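Local structure of cation efflux system protein CusF (Escherichia coli, 3E6Z) at residues T44-T49 with L70-D75. The protein binds one copper per polypeptide as a periplasmic metallochaperone of the Cus efflux system, which confers resistance to copper and silver. The protein carries 1 engineered substitution. Sequence-based numbering, arbitrary orientation.
Sequences TITPQT and LSLLQD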
loop_
_atom_site.group_PDB
_atom_site.type_symbol
_atom_site.label_atom_id
_atom_site.label_comp_id
_atom_site.label_asym_id
_atom_site.label_seq_id
_atom_site.Cartn_x
_atom_site.Cartn_y
_atom_site.Cartn_z
ATOM N N THR A 44 5.127 -4.208 0.073
ATOM C CA THR A 44 6.307 -4.671 0.792
ATOM C C THR A 44 6.646 -3.783 1.967
ATOM O O THR A 44 6.737 -2.565 1.826
ATOM C CB THR A 44 7.502 -4.746 -0.185
ATOM O OG1 THR A 44 7.207 -5.654 -1.229
ATOM C CG2 THR A 44 8.788 -5.202 0.512
ATOM N N ILE A 45 6.856 -4.397 3.142
ATOM C CA ILE A 45 7.313 -3.703 4.324
ATOM C C ILE A 45 8.842 -3.719 4.254
ATOM O O ILE A 45 9.484 -4.761 4.142
ATOM C CB ILE A 45 6.896 -4.453 5.608
ATOM C CG1 ILE A 45 5.390 -4.696 5.658
ATOM C CG2 ILE A 45 7.421 -3.707 6.836
ATOM C CD1 ILE A 45 5.026 -5.711 6.736
ATOM N N THR A 46 9.428 -2.526 4.290
ATOM C CA THR A 46 10.900 -2.386 4.369
ATOM C C THR A 46 11.244 -1.819 5.742
ATOM O O THR A 46 10.393 -1.328 6.491
ATOM C CB THR A 46 11.399 -1.409 3.255
ATOM O OG1 THR A 46 11.040 -0.123 3.698
ATOM C CG2 THR A 46 10.845 -1.756 1.877
ATOM N N PRO A 47 12.543 -1.763 6.077
ATOM C CA PRO A 47 12.936 -1.133 7.351
ATOM C C PRO A 47 12.578 0.364 7.395
ATOM O O PRO A 47 12.509 0.932 8.509
ATOM C CB PRO A 47 14.424 -1.416 7.456
ATOM C CG PRO A 47 14.644 -2.512 6.668
ATOM C CD PRO A 47 13.690 -2.443 5.477
ATOM N N GLN A 48 12.355 1.009 6.223
ATOM C CA GLN A 48 11.970 2.412 6.213
ATOM C C GLN A 48 10.479 2.631 6.272
ATOM O O GLN A 48 10.049 3.761 6.462
ATOM C CB GLN A 48 12.514 3.093 4.952
ATOM C CG GLN A 48 14.017 3.175 4.925
ATOM C CD GLN A 48 14.696 1.783 4.577
ATOM O OE1 GLN A 48 14.166 0.907 3.900
ATOM N NE2 GLN A 48 15.940 1.679 4.984
ATOM N N THR A 49 9.633 1.583 6.174
ATOM C CA THR A 49 8.209 1.757 6.275
ATOM C C THR A 49 7.863 2.228 7.705
ATOM O O THR A 49 8.320 1.587 8.702
ATOM C CB THR A 49 7.466 0.395 6.063
ATOM O OG1 THR A 49 7.843 -0.150 4.767
ATOM C CG2 THR A 49 5.941 0.530 6.151
ATOM N N LEU A 70 8.055 -4.292 -7.333
ATOM C CA LEU A 70 7.704 -4.079 -5.909
ATOM C C LEU A 70 6.955 -2.770 -5.730
ATOM O O LEU A 70 7.198 -1.725 -6.347
ATOM C CB LEU A 70 8.925 -3.992 -5.070
ATOM C CG LEU A 70 9.796 -5.302 -5.073
ATOM C CD1 LEU A 70 11.061 -5.065 -4.282
ATOM C CD2 LEU A 70 8.975 -6.494 -4.538
ATOM N N SER A 71 5.994 -2.806 -4.732
ATOM C CA SER A 71 5.365 -1.575 -4.240
ATOM C C SER A 71 5.804 -1.451 -2.776
ATOM O O SER A 71 5.346 -2.222 -1.914
ATOM C CB SER A 71 3.819 -1.686 -4.373
ATOM O OG SER A 71 3.406 -1.884 -5.664
ATOM N N LEU A 72 6.772 -0.561 -2.545
ATOM C CA LEU A 72 7.386 -0.436 -1.229
ATOM C C LEU A 72 6.585 0.546 -0.367
ATOM O O LEU A 72 6.335 1.679 -0.752
ATOM C CB LEU A 72 8.795 0.177 -1.386
ATOM C CG LEU A 72 9.715 -0.632 -2.330
ATOM C CD1 LEU A 72 11.116 0.100 -2.309
ATOM C CD2 LEU A 72 9.884 -2.111 -1.839
ATOM N N LEU A 73 6.155 0.055 0.828
ATOM C CA LEU A 73 5.350 0.969 1.689
ATOM C C LEU A 73 6.160 2.022 2.316
ATOM O O LEU A 73 7.198 1.778 2.980
ATOM C CB LEU A 73 4.678 0.106 2.770
ATOM C CG LEU A 73 3.563 -0.797 2.279
ATOM C CD1 LEU A 73 3.254 -1.871 3.323
ATOM C CD2 LEU A 73 2.336 0.010 1.890
ATOM N N GLN A 74 5.721 3.277 2.190
ATOM C CA GLN A 74 6.219 4.372 2.980
ATOM C C GLN A 74 5.600 4.337 4.394
ATOM O O GLN A 74 6.316 4.575 5.375
ATOM C CB GLN A 74 5.856 5.726 2.328
ATOM C CG GLN A 74 6.390 5.948 0.873
ATOM C CD GLN A 74 7.908 6.210 0.885
ATOM O OE1 GLN A 74 8.688 5.252 0.961
ATOM N NE2 GLN A 74 8.271 7.479 0.850
ATOM N N ASP A 75 4.283 4.081 4.448
ATOM C CA ASP A 75 3.569 4.152 5.746
ATOM C C ASP A 75 2.224 3.472 5.522
ATOM O O ASP A 75 1.754 3.321 4.393
ATOM C CB ASP A 75 3.436 5.596 6.218
ATOM C CG ASP A 75 2.822 6.508 5.146
ATOM O OD1 ASP A 75 1.655 6.298 4.762
ATOM O OD2 ASP A 75 3.605 7.289 4.540
HETATM O O HOH W 1 5.430 -5.290 -3.329
HETATM O O HOH W 2 8.351 6.539 5.358
#
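T44 and L72 form a single parallel beta bridge, in which T44 N donates to S71 O at 2.8 Å, almost along the C=O axis, and T44 O accepts L73 N at 2.9 Å. This is the parallel pairing that closes an OB-fold barrel: the end of strand 39-44 meets strand 70-78, the two outermost strands of the antiparallel sheet. On one face T44 and L72 lie side by side, CB of T44 against CD2 of L72. The same L72 CD2 reaches on to T46 CG2, 3.9 Å away, with the two side chains crossing at about a right angle. T44 OG1, which is also hydrogen-bonded to K23 NZ, shares a water with S71 N. L73 turns the other way, its CD1 touching CG1 of I45 and its side chain packing on F43, I24 and F62.

Past the bridge, T46-T49 make a type I turn, closed by T49 N to T46 O at 3.0 Å, which brings T49 back to strand 70-78 just where Q74 and D75 form a classic beta bulge opposite N63. T49 CG2, anti to its backbone N, packs 3.6 Å from L73 CB. T49 OG1 ties turn to strand: it accepts T46 N at 2.9 Å and donates to L73 O at 2.7 Å, approaching that oxygen from 28° above the carbonyl plane.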